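Local coordinates for uncharacterized protein (Legionella longbeachae NSW150, PDB 4JZA) that probably hydrolyses phosphoinositides, removing a phosphate from phosphatidylinositol 3-phosphate, in the lipid metabolism of the infected host, at residues M1-P10 against G139-P150. Numbering follows the deposited sequence.
Sequences MGKGIIVRVP and GEGRYDLVTLLP
E140, in the last turn of helix 122-140, offers its backbone O to K3 NZ at 3.0 Å. The lysine is poorly ordered; as modelled, its ammonium is tilted out of the carbonyl plane, and its chain, straight as far as CE, bends at the last torsion to bring NZ there. G141 then leaves the helix with positive phi, and K3 CD passes over its carbonyl carbon.

The ring of Y143 lies between K3 and I6. K3 CE approaches its CE2 obliquely, whereas I6 CD1 rests over one face, 4.3 Å from the centroid and 20° off the normal, a CH-pi contact; I5 N meets the ring edge. Pairing of the backbones begins where D144 N bonds to G4 O, and D144 O returns a bond to I6 N (2.8 Å, 175° at the hydrogen). The carboxylate of D144 turns to S166 N on the neighbouring strand 159-166.

Beyond this, L145 CD1 reaches I6 CB, while V146 N donates to I6 O and V146 O accepts from R8 N. On the face shared with I5, V146 CB packs against V7 CG2 at 3.8 Å. T147 and R8 run side by side on the other face: R8 NH1 meets T147 OG1 at 3.0 Å, with OG1 close to the guanidinium plane. Two further bonds fix these groups, T147 OG1 with H604 ND1 and R8 NH2 with S602 O. L148 N closes the pairing on R8 O, and L148 CD2 touches P10 CD at 4.0 Å.

Alternating bonds and a 19° angle between strand directions define a twisted parallel pair; with helices filling much of the intervening chain and strand 31-35 flanking 5-10, it forms part of a mixed sheet in an alpha/beta fold.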
HETATM    1  N   MSE A   1      -4.611  -8.566  21.151  1.00110.38           N
HETATM    2  CA  MSE A   1      -3.910  -7.288  20.733  1.00116.94           C
HETATM    3  C   MSE A   1      -3.765  -6.357  21.949  1.00119.14           C
HETATM    4  O   MSE A   1      -3.522  -6.876  23.047  1.00102.84           O
HETATM    5  CB  MSE A   1      -4.553  -6.744  19.442  1.00109.60           C
HETATM    6  CG  MSE A   1      -4.250  -7.729  18.310  1.00105.66           C
HETATM    7 SE   MSE A   1      -2.323  -7.658  17.951  0.51109.34          SE
HETATM    8  CE  MSE A   1      -1.879  -9.487  17.405  1.00 92.61           C
ATOM      9  N   GLY A   2      -3.875  -5.017  21.807  1.00122.07           N
ATOM     10  CA  GLY A   2      -3.429  -4.099  22.904  1.00115.56           C
ATOM     11  C   GLY A   2      -1.902  -4.082  22.930  1.00113.39           C
ATOM     12  O   GLY A   2      -1.281  -4.362  23.966  1.00 93.88           O
ATOM     13  N   LYS A   3      -1.302  -3.749  21.777  1.00107.21           N
ATOM     14  CA  LYS A   3       0.108  -4.089  21.502  1.00 99.29           C
ATOM     15  C   LYS A   3       1.125  -3.338  22.387  1.00 90.64           C
ATOM     16  O   LYS A   3       2.223  -3.837  22.607  1.00 90.34           O
ATOM     17  CB  LYS A   3       0.454  -3.898  20.014  1.00 96.68           C
ATOM     18  CG  LYS A   3       1.771  -4.543  19.607  1.00 93.88           C
ATOM     19  CD  LYS A   3       2.230  -4.089  18.234  1.00 98.18           C
ATOM     20  CE  LYS A   3       3.683  -4.448  17.955  1.00 97.41           C
ATOM     21  NZ  LYS A   3       3.875  -5.855  17.517  1.00 94.64           N
ATOM     22  N   GLY A   4       0.773  -2.150  22.879  1.00 72.18           N
ATOM     23  CA  GLY A   4       1.682  -1.421  23.727  1.00 58.73           C
ATOM     24  C   GLY A   4       1.741   0.046  23.395  1.00 54.42           C
ATOM     25  O   GLY A   4       0.970   0.544  22.554  1.00 45.27           O
ATOM     26  N   ILE A   5       2.653   0.738  24.090  1.00 47.67           N
ATOM     27  CA  ILE A   5       2.738   2.170  24.053  1.00 43.72           C
ATOM     28  C   ILE A   5       4.189   2.640  24.057  1.00 44.67           C
ATOM     29  O   ILE A   5       5.014   2.176  24.842  1.00 41.43           O
ATOM     30  CB  ILE A   5       2.036   2.806  25.264  1.00 43.88           C
ATOM     31  CG1 ILE A   5       0.649   2.201  25.479  1.00 43.79           C
ATOM     32  CG2 ILE A   5       1.905   4.325  25.067  1.00 42.40           C
ATOM     33  CD1 ILE A   5       0.103   2.355  26.882  1.00 44.18           C
ATOM     34  N   ILE A   6       4.482   3.574  23.166  1.00 45.46           N
ATOM     35  CA  ILE A   6       5.773   4.192  23.125  1.00 48.60           C
ATOM     36  C   ILE A   6       5.642   5.652  23.499  1.00 51.06           C
ATOM     37  O   ILE A   6       4.794   6.392  22.965  1.00 53.30           O
ATOM     38  CB  ILE A   6       6.339   4.090  21.724  1.00 52.74           C
ATOM     39  CG1 ILE A   6       6.534   2.598  21.370  1.00 57.41           C
ATOM     40  CG2 ILE A   6       7.612   4.882  21.621  1.00 53.09           C
ATOM     41  CD1 ILE A   6       7.329   2.317  20.101  1.00 57.29           C
ATOM     42  N   VAL A   7       6.472   6.066  24.436  1.00 49.96           N
ATOM     43  CA  VAL A   7       6.528   7.445  24.841  1.00 49.31           C
ATOM     44  C   VAL A   7       7.883   7.949  24.405  1.00 49.13           C
ATOM     45  O   VAL A   7       8.907   7.382  24.769  1.00 49.23           O
ATOM     46  CB  VAL A   7       6.394   7.580  26.349  1.00 54.07           C
ATOM     47  CG1 VAL A   7       6.602   9.021  26.768  1.00 56.08           C
ATOM     48  CG2 VAL A   7       5.026   7.060  26.805  1.00 57.26           C
ATOM     49  N   ARG A   8       7.861   8.977  23.566  1.00 48.08           N
ATOM     50  CA  ARG A   8       9.041   9.559  23.004  1.00 43.78           C
ATOM     51  C   ARG A   8       9.333  10.736  23.856  1.00 45.57           C
ATOM     52  O   ARG A   8       8.462  11.578  24.115  1.00 41.99           O
ATOM     53  CB  ARG A   8       8.797  10.003  21.571  1.00 42.19           C
ATOM     54  CG  ARG A   8       8.474   8.829  20.654  1.00 40.26           C
ATOM     55  CD  ARG A   8       8.123   9.276  19.269  1.00 37.11           C
ATOM     56  NE  ARG A   8       9.234   9.983  18.681  1.00 36.53           N
ATOM     57  CZ  ARG A   8       9.219  11.283  18.376  1.00 40.90           C
ATOM     58  NH1 ARG A   8       8.155  12.073  18.588  1.00 43.85           N
ATOM     59  NH2 ARG A   8      10.283  11.828  17.841  1.00 42.97           N
ATOM     60  N   VAL A   9      10.606  10.836  24.190  1.00 48.69           N
ATOM     61  CA  VAL A   9      11.083  11.684  25.237  1.00 50.67           C
ATOM     62  C   VAL A   9      12.359  12.363  24.750  1.00 48.02           C
ATOM     63  O   VAL A   9      13.212  11.713  24.244  1.00 51.13           O
ATOM     64  CB  VAL A   9      11.287  10.749  26.417  1.00 54.29           C
ATOM     65  CG1 VAL A   9      12.587  10.995  27.132  1.00 63.96           C
ATOM     66  CG2 VAL A   9      10.093  10.827  27.346  1.00 56.08           C
ATOM     67  N   PRO A  10      12.476  13.682  24.850  1.00 51.04           N
ATOM     68  CA  PRO A  10      13.672  14.285  24.323  1.00 52.79           C
ATOM     69  C   PRO A  10      14.920  13.740  24.936  1.00 58.98           C
ATOM     70  O   PRO A  10      14.958  13.456  26.130  1.00 60.89           O
ATOM     71  CB  PRO A  10      13.544  15.768  24.693  1.00 53.09           C
ATOM     72  CG  PRO A  10      12.412  15.860  25.610  1.00 55.40           C
ATOM     73  CD  PRO A  10      11.527  14.699  25.297  1.00 55.40           C
ATOM     74  N   GLY A 139      -1.001  -7.645  10.550  1.00 49.99           N
ATOM     75  CA  GLY A 139      -0.810  -8.810  11.419  1.00 51.95           C
ATOM     76  C   GLY A 139      -0.101  -8.466  12.715  1.00 53.06           C
ATOM     77  O   GLY A 139      -0.426  -9.004  13.747  1.00 54.48           O
ATOM     78  N   GLU A 140       0.821  -7.522  12.648  1.00 52.52           N
ATOM     79  CA  GLU A 140       1.703  -7.197  13.735  1.00 54.35           C
ATOM     80  C   GLU A 140       0.993  -6.288  14.732  1.00 52.21           C
ATOM     81  O   GLU A 140       1.345  -6.281  15.891  1.00 51.61           O
ATOM     82  CB  GLU A 140       2.924  -6.456  13.185  1.00 63.29           C
ATOM     83  CG  GLU A 140       4.282  -6.861  13.749  1.00 79.71           C
ATOM     84  CD  GLU A 140       5.456  -6.042  13.147  1.00 98.61           C
ATOM     85  OE1 GLU A 140       5.387  -4.785  13.103  1.00 98.63           O
ATOM     86  OE2 GLU A 140       6.470  -6.640  12.704  1.00113.15           O
ATOM     87  N   GLY A 141      -0.000  -5.513  14.296  1.00 47.22           N
ATOM     88  CA  GLY A 141      -0.620  -4.524  15.179  1.00 46.27           C
ATOM     89  C   GLY A 141       0.131  -3.198  15.252  1.00 44.91           C
ATOM     90  O   GLY A 141       1.185  -3.054  14.673  1.00 44.66           O
ATOM     91  N   ARG A 142      -0.391  -2.234  16.010  1.00 42.48           N
ATOM     92  CA  ARG A 142       0.222  -0.906  16.123  1.00 40.54           C
ATOM     93  C   ARG A 142       0.382  -0.472  17.571  1.00 41.07           C
ATOM     94  O   ARG A 142      -0.558  -0.613  18.364  1.00 38.69           O
ATOM     95  CB  ARG A 142      -0.661   0.137  15.412  1.00 40.67           C
ATOM     96  CG  ARG A 142      -0.021   1.511  15.196  1.00 39.58           C
ATOM     97  CD  ARG A 142      -1.052   2.514  14.688  1.00 42.23           C
ATOM     98  NE  ARG A 142      -0.477   3.701  14.031  1.00 39.90           N
ATOM     99  CZ  ARG A 142      -1.146   4.505  13.188  1.00 40.80           C
ATOM    100  NH1 ARG A 142      -2.421   4.298  12.890  1.00 43.19           N
ATOM    101  NH2 ARG A 142      -0.533   5.520  12.599  1.00 42.19           N
ATOM    102  N   TYR A 143       1.559   0.075  17.888  1.00 41.79           N
ATOM    103  CA  TYR A 143       1.842   0.732  19.159  1.00 42.63           C
ATOM    104  C   TYR A 143       1.191   2.094  19.201  1.00 42.61           C
ATOM    105  O   TYR A 143       1.302   2.824  18.247  1.00 38.15           O
ATOM    106  CB  TYR A 143       3.333   1.006  19.305  1.00 46.92           C
ATOM    107  CG  TYR A 143       4.157  -0.157  19.741  1.00 53.63           C
ATOM    108  CD1 TYR A 143       4.374  -0.397  21.098  1.00 59.84           C
ATOM    109  CD2 TYR A 143       4.770  -0.988  18.808  1.00 60.08           C
ATOM    110  CE1 TYR A 143       5.138  -1.455  21.517  1.00 63.92           C
ATOM    111  CE2 TYR A 143       5.547  -2.049  19.216  1.00 66.70           C
ATOM    112  CZ  TYR A 143       5.711  -2.273  20.569  1.00 70.63           C
ATOM    113  OH  TYR A 143       6.459  -3.319  20.979  1.00 84.92           O
ATOM    114  N   ASP A 144       0.562   2.449  20.332  1.00 44.69           N
ATOM    115  CA  ASP A 144       0.171   3.842  20.587  1.00 44.50           C
ATOM    116  C   ASP A 144       1.421   4.665  20.820  1.00 43.43           C
ATOM    117  O   ASP A 144       2.480   4.198  21.285  1.00 37.14           O
ATOM    118  CB  ASP A 144      -0.697   4.032  21.842  1.00 48.11           C
ATOM    119  CG  ASP A 144      -1.970   3.198  21.850  1.00 47.82           C
ATOM    120  OD1 ASP A 144      -2.434   2.723  20.811  1.00 52.76           O
ATOM    121  OD2 ASP A 144      -2.529   3.032  22.948  1.00 51.65           O
ATOM    122  N   LEU A 145       1.247   5.941  20.541  1.00 48.88           N
ATOM    123  CA  LEU A 145       2.354   6.866  20.458  1.00 47.99           C
ATOM    124  C   LEU A 145       2.080   8.073  21.276  1.00 43.83           C
ATOM    125  O   LEU A 145       1.027   8.690  21.116  1.00 42.72           O
ATOM    126  CB  LEU A 145       2.499   7.296  19.019  1.00 51.95           C
ATOM    127  CG  LEU A 145       3.896   7.743  18.669  1.00 56.32           C
ATOM    128  CD1 LEU A 145       4.848   6.563  18.661  1.00 56.51           C
ATOM    129  CD2 LEU A 145       3.803   8.318  17.275  1.00 62.50           C
ATOM    130  N   VAL A 146       3.005   8.377  22.175  1.00 42.50           N
ATOM    131  CA  VAL A 146       2.912   9.562  23.026  1.00 41.51           C
ATOM    132  C   VAL A 146       4.210  10.293  22.843  1.00 38.51           C
ATOM    133  O   VAL A 146       5.251   9.674  22.853  1.00 37.02           O
ATOM    134  CB  VAL A 146       2.786   9.184  24.512  1.00 43.12           C
ATOM    135  CG1 VAL A 146       2.758  10.431  25.368  1.00 43.54           C
ATOM    136  CG2 VAL A 146       1.556   8.339  24.772  1.00 42.38           C
ATOM    137  N   THR A 147       4.155  11.593  22.648  1.00 39.99           N
ATOM    138  CA  THR A 147       5.372  12.384  22.536  1.00 41.66           C
ATOM    139  C   THR A 147       5.385  13.482  23.623  1.00 45.21           C
ATOM    140  O   THR A 147       4.534  14.362  23.690  1.00 46.16           O
ATOM    141  CB  THR A 147       5.553  12.997  21.124  1.00 40.23           C
ATOM    142  OG1 THR A 147       5.617  11.950  20.103  1.00 36.52           O
ATOM    143  CG2 THR A 147       6.837  13.839  21.092  1.00 39.17           C
ATOM    144  N   LEU A 148       6.424  13.436  24.443  1.00 47.06           N
ATOM    145  CA  LEU A 148       6.571  14.365  25.546  1.00 48.67           C
ATOM    146  C   LEU A 148       7.535  15.485  25.214  1.00 46.36           C
ATOM    147  O   LEU A 148       8.667  15.255  24.825  1.00 45.09           O
ATOM    148  CB  LEU A 148       7.057  13.626  26.785  1.00 52.32           C
ATOM    149  CG  LEU A 148       7.264  14.437  28.057  1.00 55.30           C
ATOM    150  CD1 LEU A 148       7.100  13.533  29.262  1.00 57.65           C
ATOM    151  CD2 LEU A 148       8.637  15.080  28.067  1.00 54.64           C
ATOM    152  N   LEU A 149       7.051  16.706  25.377  1.00 50.26           N
ATOM    153  CA  LEU A 149       7.825  17.907  25.142  1.00 53.58           C
ATOM    154  C   LEU A 149       7.805  18.781  26.385  1.00 53.52           C
ATOM    155  O   LEU A 149       6.741  19.015  26.954  1.00 50.93           O
ATOM    156  CB  LEU A 149       7.223  18.673  23.973  1.00 56.31           C
ATOM    157  CG  LEU A 149       8.136  19.567  23.149  1.00 57.03           C
ATOM    158  CD1 LEU A 149       9.417  18.839  22.815  1.00 60.38           C
ATOM    159  CD2 LEU A 149       7.418  19.984  21.884  1.00 60.91           C
ATOM    160  N   PRO A 150       9.050  19.278  26.810  1.00 54.51           N
ATOM    161  CA  PRO A 150       8.949  20.183  27.965  1.00 55.73           C
ATOM    162  C   PRO A 150       8.551  21.595  27.556  1.00 56.28           C
ATOM    163  O   PRO A 150       9.167  22.182  26.683  1.00 53.54           O
ATOM    164  CB  PRO A 150      10.361  20.189  28.521  1.00 56.00           C
ATOM    165  CG  PRO A 150      11.190  20.219  27.308  1.00 57.60           C
ATOM    166  CD  PRO A 150      10.555  19.161  26.471  1.00 55.25           C
TER